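Local atomic coordinates of peroxisomal acyl-CoA oxidase 1A (Solanum lycopersicum, PDB entry 2FON), a protein that probably catalyses the FAD-dependent oxidation of fatty acyl-CoA in peroxisomes, the opening step of beta-oxidation. Residues T157-G162 and P186-S191; L168-T173 and S190-P195. All blocks are in the same frame, centred on the assembly; numbering follows the deposited sequence.

In the fold
Contacts 1 and 2 lie side by side, their centres about 5 Å apart, in the beta-rich middle domain of the acyl-CoA dehydrogenase kind. Along the chain, 157-162 follows strand 152-155 and 168-173 leads into strand 171-175. The other two segments, 186-191 and 190-195, come last; they overlap at Ser190 and Ser191 and run on into strand 192-196. Polar side chains tie the two contacts to each other: Glu158 of contact 1 reaches Thr170 of contact 2, and Glu169 of contact 2 reaches Thr189 of contact 1. Both contacts touch the same FAD and the second subunit, so this meeting of loops and strand starts forms one wall of a flavin pocket at the dimer interface.

Contact 1 (T157-G162 and P186-S191); sequences TELGHG and PTLTSS. With FAD (flavin-adenine dinucleotide), chain E.
Leu188 places CD2 beside CD1 of Leu159, 4.3 Å away, and Leu159 CB rests against the backbone of Thr189. Next along, Thr189 O accepts a hydrogen bond from Gly160 N (3.0 Å), while Thr189 OG1 is bound to Glu169. Ser190 turns back on its own segment: OG, held between the backbone N and the carbonyl carbon (chi1 67°), bonds Thr187 O at 2.6 Å, an oxygen that also takes Ser190 N. Glu158 lies alongside the backbone of Ser190, with CD 3.3 Å from Ser190 O, and runs extended beyond CG to a carboxylate held by Glu169 N, Thr170 OG1 and a salt bridge to Lys192. Replacing Glu158 with an alanine would probably leave the charge of Lys192 without its mate and Glu169 N without its acceptor. Ser191 O closes the walk, receiving Leu159 N at 2.8 Å and a CA-H...O contact from Glu158. The turn thus fixed begins at Thr157, whose N bonds flavin O2 (3.0 Å) and whose OG1 donates to flavin N1 (2.7 Å). Arg329 and His421 of the second subunit bond Leu159 O. The contact joins the loop after strand 152-155 to the 3-10 turn between strands 180-184 and 192-196.

Contact 2 (L168-T173 and S190-P195); sequences LETTAT and SSKWWP. With FAD (flavin-adenine dinucleotide), chain E.
Glu169 and Thr170, just ahead of strand 171-175, meet Ser190, in the turn ahead of strand 192-196, and Lys192, the first residue of that strand, in a buried side-chain contact with no hydrogen bond directly across it, set where two sheets of the middle domain come together. Glu169 lays its CB against Ser190 CB at 3.5 Å, and its carboxylate goes on to Thr187. Thr170 brings OG1 to within 3.3 Å of Lys192 CE, the two side chains crossing at a slant. Lys192 bends at chi2 (-57°) and then runs extended, which carries its ammonium group past Thr170. There NZ bonds Gln156 O and Tyr208 O, so the buried charge has two carbonyl acceptors besides Glu158, the acid it shares with Thr170 OG1. Leu168 crosses the lysine at about a right angle, CD1 4.1 Å from NZ. Further along, Trp194 and Pro195 belong to the FAD pocket. Trp194 lies between two partners: flavin C9 is 3.5 Å above one ring face, toward the rim, and Trp193 CD1 is 3.4 Å above the opposite face. Pro195 comes nearest with its backbone, CA 3.2 Å from flavin C4, and its side chain adds CB at 3.8 Å from flavin N3. His421 of the second subunit meets both indoles, nearly parallel to Trp194 and nearly perpendicular to Trp193. Strand 171-175 is paired with 180-184 and 204-213 in the mixed sheet, whereas 192-196 is an outer strand, within this chain, of the antiparallel sheet with 258-263 and 239-243.

Contact 1 (T157-G162 and P186-S191)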
loop_
_atom_site.group_PDB
_atom_site.type_symbol
_atom_site.label_atom_id
_atom_site.label_comp_id
_atom_site.label_asym_id
_atom_site.label_seq_id
_atom_site.Cartn_x
_atom_site.Cartn_y
_atom_site.Cartn_z
ATOM N N THR B 157 20.983 11.625 8.076
ATOM C CA THR B 157 19.732 12.378 7.814
ATOM C C THR B 157 19.504 13.431 8.856
ATOM O O THR B 157 19.864 13.205 9.995
ATOM C CB THR B 157 18.551 11.444 7.856
ATOM O OG1 THR B 157 18.750 10.446 6.880
ATOM C CG2 THR B 157 17.270 12.155 7.503
ATOM N N GLU B 158 18.947 14.583 8.476
ATOM C CA GLU B 158 18.602 15.620 9.419
ATOM C C GLU B 158 17.130 15.923 9.168
ATOM O O GLU B 158 16.591 15.404 8.201
ATOM C CB GLU B 158 19.480 16.845 9.221
ATOM C CG GLU B 158 20.944 16.493 9.217
ATOM C CD GLU B 158 21.926 17.662 9.177
ATOM O OE1 GLU B 158 21.602 18.782 8.707
ATOM O OE2 GLU B 158 23.069 17.434 9.634
ATOM N N LEU B 159 16.464 16.701 10.052
ATOM C CA LEU B 159 15.069 17.058 9.846
ATOM C C LEU B 159 14.863 17.535 8.448
ATOM O O LEU B 159 13.898 17.136 7.807
ATOM C CB LEU B 159 14.574 18.204 10.776
ATOM C CG LEU B 159 13.719 17.675 11.946
ATOM C CD1 LEU B 159 13.260 18.767 12.821
ATOM C CD2 LEU B 159 12.529 16.814 11.430
ATOM N N GLY B 160 15.750 18.427 8.011
ATOM C CA GLY B 160 15.583 19.149 6.772
ATOM C C GLY B 160 16.278 18.588 5.541
ATOM O O GLY B 160 16.053 19.116 4.439
ATOM N N HIS B 161 17.137 17.566 5.734
ATOM C CA HIS B 161 17.794 16.835 4.647
ATOM C C HIS B 161 17.938 15.334 4.790
ATOM O O HIS B 161 18.474 14.832 5.769
ATOM C CB HIS B 161 19.128 17.427 4.399
ATOM C CG HIS B 161 19.038 18.836 3.938
ATOM N ND1 HIS B 161 19.129 19.899 4.807
ATOM C CD2 HIS B 161 18.787 19.355 2.722
ATOM C CE1 HIS B 161 18.941 21.021 4.141
ATOM N NE2 HIS B 161 18.742 20.720 2.874
ATOM N N GLY B 162 17.485 14.631 3.763
ATOM C CA GLY B 162 17.429 13.192 3.707
ATOM C C GLY B 162 18.136 12.788 2.427
ATOM O O GLY B 162 19.282 12.381 2.465
ATOM N N PRO B 186 23.485 24.066 13.933
ATOM C CA PRO B 186 23.142 25.482 14.025
ATOM C C PRO B 186 21.620 25.710 14.125
ATOM O O PRO B 186 21.218 26.714 14.627
ATOM C CB PRO B 186 23.643 26.029 12.699
ATOM C CG PRO B 186 23.447 24.783 11.741
ATOM C CD PRO B 186 23.954 23.671 12.596
ATOM N N THR B 187 20.773 24.826 13.597
ATOM C CA THR B 187 19.343 25.150 13.553
ATOM C C THR B 187 18.501 23.958 13.970
ATOM O O THR B 187 18.944 22.820 13.885
ATOM C CB THR B 187 18.868 25.470 12.098
ATOM O OG1 THR B 187 19.159 24.331 11.248
ATOM C CG2 THR B 187 19.492 26.729 11.553
ATOM N N LEU B 188 17.252 24.226 14.336
ATOM C CA LEU B 188 16.282 23.168 14.538
ATOM C C LEU B 188 16.333 22.086 13.442
ATOM O O LEU B 188 16.487 20.914 13.763
ATOM C CB LEU B 188 14.875 23.746 14.675
ATOM C CG LEU B 188 13.920 22.581 14.940
ATOM C CD1 LEU B 188 13.592 22.326 16.469
ATOM C CD2 LEU B 188 12.661 22.776 14.114
ATOM N N THR B 189 16.292 22.465 12.175
ATOM C CA THR B 189 16.159 21.504 11.116
ATOM C C THR B 189 17.448 20.734 10.841
ATOM O O THR B 189 17.451 19.740 10.061
ATOM C CB THR B 189 15.786 22.143 9.780
ATOM O OG1 THR B 189 16.827 23.043 9.423
ATOM C CG2 THR B 189 14.434 22.849 9.817
ATOM N N SER B 190 18.549 21.170 11.446
ATOM C CA SER B 190 19.798 20.486 11.202
ATOM C C SER B 190 19.839 19.376 12.171
ATOM O O SER B 190 20.729 18.537 12.098
ATOM C CB SER B 190 20.977 21.367 11.466
ATOM O OG SER B 190 21.056 21.676 12.861
ATOM N N SER B 191 18.924 19.375 13.131
ATOM C CA SER B 191 18.811 18.237 14.017
ATOM C C SER B 191 18.909 16.889 13.275
ATOM O O SER B 191 18.252 16.710 12.264
ATOM C CB SER B 191 17.438 18.334 14.640
ATOM O OG SER B 191 17.515 18.993 15.851
HETATM P PA FAD E . 13.070 13.566 0.209
HETATM O O1A FAD E . 14.330 13.555 -0.563
HETATM O O2A FAD E . 12.894 14.798 1.054
HETATM O O5B FAD E . 11.912 13.330 -0.824
HETATM C C5B FAD E . 10.656 13.904 -0.572
HETATM C C4B FAD E . 9.830 13.788 -1.864
HETATM O O4B FAD E . 10.395 14.646 -2.816
HETATM C C3B FAD E . 9.920 12.389 -2.469
HETATM O O3B FAD E . 8.725 12.200 -3.122
HETATM C C2B FAD E . 11.050 12.472 -3.452
HETATM O O2B FAD E . 10.934 11.660 -4.571
HETATM C C1B FAD E . 10.863 13.905 -3.912
HETATM N N9A FAD E . 12.125 14.456 -4.354
HETATM C C8A FAD E . 13.199 14.776 -3.584
HETATM N N7A FAD E . 14.169 15.202 -4.403
HETATM C C5A FAD E . 13.716 15.168 -5.674
HETATM C C6A FAD E . 14.273 15.546 -6.897
HETATM N N6A FAD E . 15.529 16.034 -6.960
HETATM N N1A FAD E . 13.519 15.402 -8.041
HETATM C C2A FAD E . 12.260 14.875 -7.986
HETATM N N3A FAD E . 11.713 14.530 -6.771
HETATM C C4A FAD E . 12.426 14.681 -5.645
HETATM N N1 FAD E . 18.987 7.942 7.962
HETATM C C2 FAD E . 20.228 7.771 8.560
HETATM O O2 FAD E . 21.103 8.601 8.330
HETATM N N3 FAD E . 20.486 6.677 9.386
HETATM C C4 FAD E . 19.479 5.757 9.616
HETATM O O4 FAD E . 19.681 4.812 10.364
HETATM C C4X FAD E . 18.216 5.919 9.026
HETATM N N5 FAD E . 17.174 5.023 9.268
HETATM C C5X FAD E . 15.952 5.235 8.670
HETATM C C6 FAD E . 14.938 4.358 8.940
HETATM C C7 FAD E . 13.704 4.592 8.399
HETATM C C7M FAD E . 12.690 3.567 8.746
HETATM C C8 FAD E . 13.463 5.698 7.565
HETATM C C8M FAD E . 12.132 5.974 6.906
HETATM C C9 FAD E . 14.489 6.573 7.282
HETATM C C9A FAD E . 15.740 6.341 7.846
HETATM N N10 FAD E . 16.789 7.214 7.622
HETATM C C10 FAD E . 17.993 7.021 8.208
HETATM C "C1'" FAD E . 16.665 8.411 6.722
HETATM C "C2'" FAD E . 16.563 7.749 5.342
HETATM O "O2'" FAD E . 17.717 7.028 5.090
HETATM C "C3'" FAD E . 16.432 8.638 4.121
HETATM O "O3'" FAD E . 17.597 9.389 3.877
HETATM C "C4'" FAD E . 15.211 9.506 4.140
HETATM O "O4'" FAD E . 14.043 8.667 4.185
HETATM C "C5'" FAD E . 15.318 10.277 2.859
HETATM O "O5'" FAD E . 13.975 10.655 2.710
HETATM P P FAD E . 13.504 12.156 2.606
HETATM O O1P FAD E . 12.470 12.418 3.640
HETATM O O2P FAD E . 14.639 13.151 2.550
HETATM O O3P FAD E . 12.966 12.201 1.088
#

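Contact 2 (L168-T173 and S190-P195)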
loop_
_atom_site.group_PDB
_atom_site.type_symbol
_atom_site.label_atom_id
_atom_site.label_comp_id
_atom_site.label_asym_id
_atom_site.label_seq_id
_atom_site.Cartn_x
_atom_site.Cartn_y
_atom_site.Cartn_z
ATOM N N LEU B 168 23.439 18.950 4.036
ATOM C CA LEU B 168 23.283 18.858 5.501
ATOM C C LEU B 168 23.755 20.142 6.184
ATOM O O LEU B 168 24.669 20.837 5.705
ATOM C CB LEU B 168 24.109 17.722 6.113
ATOM C CG LEU B 168 23.818 16.286 5.692
ATOM C CD1 LEU B 168 24.962 15.377 6.088
ATOM C CD2 LEU B 168 22.470 15.694 6.163
ATOM N N GLU B 169 23.160 20.438 7.332
ATOM C CA GLU B 169 23.488 21.690 8.011
ATOM C C GLU B 169 24.377 21.503 9.226
ATOM O O GLU B 169 24.953 22.482 9.691
ATOM C CB GLU B 169 22.227 22.465 8.435
ATOM C CG GLU B 169 21.201 22.766 7.371
ATOM C CD GLU B 169 19.968 23.479 7.987
ATOM O OE1 GLU B 169 20.122 24.617 8.524
ATOM O OE2 GLU B 169 18.848 22.892 7.932
ATOM N N THR B 170 24.467 20.294 9.766
ATOM C CA THR B 170 25.335 20.062 10.930
ATOM C C THR B 170 26.768 20.443 10.564
ATOM O O THR B 170 27.228 20.042 9.495
ATOM C CB THR B 170 25.321 18.591 11.400
ATOM O OG1 THR B 170 23.975 18.166 11.652
ATOM C CG2 THR B 170 26.099 18.448 12.686
ATOM N N THR B 171 27.464 21.210 11.425
ATOM C CA THR B 171 28.864 21.566 11.158
ATOM C C THR B 171 29.908 20.998 12.115
ATOM O O THR B 171 29.669 20.819 13.301
ATOM C CB THR B 171 29.113 23.108 11.057
ATOM O OG1 THR B 171 28.779 23.743 12.303
ATOM C CG2 THR B 171 28.344 23.748 9.916
ATOM N N ALA B 172 31.104 20.762 11.574
ATOM C CA ALA B 172 32.257 20.275 12.322
ATOM C C ALA B 172 33.416 21.218 12.076
ATOM O O ALA B 172 33.986 21.214 10.971
ATOM C CB ALA B 172 32.616 18.935 11.864
ATOM N N THR B 173 33.785 21.994 13.096
ATOM C CA THR B 173 34.645 23.141 12.883
ATOM C C THR B 173 35.951 22.933 13.593
ATOM O O THR B 173 35.996 22.806 14.811
ATOM C CB THR B 173 34.004 24.460 13.380
ATOM O OG1 THR B 173 32.717 24.628 12.767
ATOM C CG2 THR B 173 34.857 25.646 12.982
ATOM N N SER B 190 18.549 21.170 11.446
ATOM C CA SER B 190 19.798 20.486 11.202
ATOM C C SER B 190 19.839 19.376 12.171
ATOM O O SER B 190 20.729 18.537 12.098
ATOM C CB SER B 190 20.977 21.367 11.466
ATOM O OG SER B 190 21.056 21.676 12.861
ATOM N N SER B 191 18.924 19.375 13.131
ATOM C CA SER B 191 18.811 18.237 14.017
ATOM C C SER B 191 18.909 16.889 13.275
ATOM O O SER B 191 18.252 16.710 12.264
ATOM C CB SER B 191 17.438 18.334 14.640
ATOM O OG SER B 191 17.515 18.993 15.851
ATOM N N LYS B 192 19.693 15.934 13.752
ATOM C CA LYS B 192 19.613 14.560 13.148
ATOM C C LYS B 192 18.263 13.905 13.472
ATOM O O LYS B 192 17.719 14.140 14.561
ATOM C CB LYS B 192 20.738 13.653 13.648
ATOM C CG LYS B 192 22.110 14.116 13.301
ATOM C CD LYS B 192 22.310 14.294 11.812
ATOM C CE LYS B 192 23.692 14.838 11.544
ATOM N NZ LYS B 192 23.967 14.961 10.090
ATOM N N TRP B 193 17.721 13.097 12.569
ATOM C CA TRP B 193 16.371 12.597 12.708
ATOM C C TRP B 193 16.322 11.357 11.883
ATOM O O TRP B 193 16.702 11.425 10.726
ATOM C CB TRP B 193 15.432 13.603 12.037
ATOM C CG TRP B 193 13.994 13.405 12.289
ATOM C CD1 TRP B 193 13.146 12.640 11.560
ATOM C CD2 TRP B 193 13.213 13.984 13.347
ATOM N NE1 TRP B 193 11.893 12.685 12.108
ATOM C CE2 TRP B 193 11.904 13.510 13.200
ATOM C CE3 TRP B 193 13.508 14.845 14.426
ATOM C CZ2 TRP B 193 10.879 13.866 14.066
ATOM C CZ3 TRP B 193 12.479 15.205 15.298
ATOM C CH2 TRP B 193 11.182 14.710 15.115
ATOM N N TRP B 194 15.860 10.233 12.438
ATOM C CA TRP B 194 15.745 8.904 11.734
ATOM C C TRP B 194 16.743 7.815 12.082
ATOM O O TRP B 194 16.347 6.650 12.028
ATOM C CB TRP B 194 15.668 8.937 10.165
ATOM C CG TRP B 194 14.313 9.322 9.706
ATOM C CD1 TRP B 194 13.976 10.433 9.029
ATOM C CD2 TRP B 194 13.080 8.631 10.005
ATOM N NE1 TRP B 194 12.602 10.483 8.859
ATOM C CE2 TRP B 194 12.033 9.391 9.453
ATOM C CE3 TRP B 194 12.773 7.449 10.667
ATOM C CZ2 TRP B 194 10.697 9.014 9.564
ATOM C CZ3 TRP B 194 11.446 7.071 10.780
ATOM C CH2 TRP B 194 10.420 7.849 10.240
ATOM N N PRO B 195 18.003 8.166 12.415
ATOM C CA PRO B 195 19.051 7.157 12.493
ATOM C C PRO B 195 18.720 6.094 13.537
ATOM O O PRO B 195 18.525 6.410 14.747
ATOM C CB PRO B 195 20.292 7.970 12.915
ATOM C CG PRO B 195 19.970 9.384 12.524
ATOM C CD PRO B 195 18.512 9.501 12.746
HETATM P PA FAD E . 13.070 13.566 0.209
HETATM O O1A FAD E . 14.330 13.555 -0.563
HETATM O O2A FAD E . 12.894 14.798 1.054
HETATM O O5B FAD E . 11.912 13.330 -0.824
HETATM C C5B FAD E . 10.656 13.904 -0.572
HETATM C C4B FAD E . 9.830 13.788 -1.864
HETATM O O4B FAD E . 10.395 14.646 -2.816
HETATM C C3B FAD E . 9.920 12.389 -2.469
HETATM O O3B FAD E . 8.725 12.200 -3.122
HETATM C C2B FAD E . 11.050 12.472 -3.452
HETATM O O2B FAD E . 10.934 11.660 -4.571
HETATM C C1B FAD E . 10.863 13.905 -3.912
HETATM N N9A FAD E . 12.125 14.456 -4.354
HETATM C C8A FAD E . 13.199 14.776 -3.584
HETATM N N7A FAD E . 14.169 15.202 -4.403
HETATM C C5A FAD E . 13.716 15.168 -5.674
HETATM C C6A FAD E . 14.273 15.546 -6.897
HETATM N N6A FAD E . 15.529 16.034 -6.960
HETATM N N1A FAD E . 13.519 15.402 -8.041
HETATM C C2A FAD E . 12.260 14.875 -7.986
HETATM N N3A FAD E . 11.713 14.530 -6.771
HETATM C C4A FAD E . 12.426 14.681 -5.645
HETATM N N1 FAD E . 18.987 7.942 7.962
HETATM C C2 FAD E . 20.228 7.771 8.560
HETATM O O2 FAD E . 21.103 8.601 8.330
HETATM N N3 FAD E . 20.486 6.677 9.386
HETATM C C4 FAD E . 19.479 5.757 9.616
HETATM O O4 FAD E . 19.681 4.812 10.364
HETATM C C4X FAD E . 18.216 5.919 9.026
HETATM N N5 FAD E . 17.174 5.023 9.268
HETATM C C5X FAD E . 15.952 5.235 8.670
HETATM C C6 FAD E . 14.938 4.358 8.940
HETATM C C7 FAD E . 13.704 4.592 8.399
HETATM C C7M FAD E . 12.690 3.567 8.746
HETATM C C8 FAD E . 13.463 5.698 7.565
HETATM C C8M FAD E . 12.132 5.974 6.906
HETATM C C9 FAD E . 14.489 6.573 7.282
HETATM C C9A FAD E . 15.740 6.341 7.846
HETATM N N10 FAD E . 16.789 7.214 7.622
HETATM C C10 FAD E . 17.993 7.021 8.208
HETATM C "C1'" FAD E . 16.665 8.411 6.722
HETATM C "C2'" FAD E . 16.563 7.749 5.342
HETATM O "O2'" FAD E . 17.717 7.028 5.090
HETATM C "C3'" FAD E . 16.432 8.638 4.121
HETATM O "O3'" FAD E . 17.597 9.389 3.877
HETATM C "C4'" FAD E . 15.211 9.506 4.140
HETATM O "O4'" FAD E . 14.043 8.667 4.185
HETATM C "C5'" FAD E . 15.318 10.277 2.859
HETATM O "O5'" FAD E . 13.975 10.655 2.710
HETATM P P FAD E . 13.504 12.156 2.606
HETATM O O1P FAD E . 12.470 12.418 3.640
HETATM O O2P FAD E . 14.639 13.151 2.550
HETATM O O3P FAD E . 12.966 12.201 1.088
#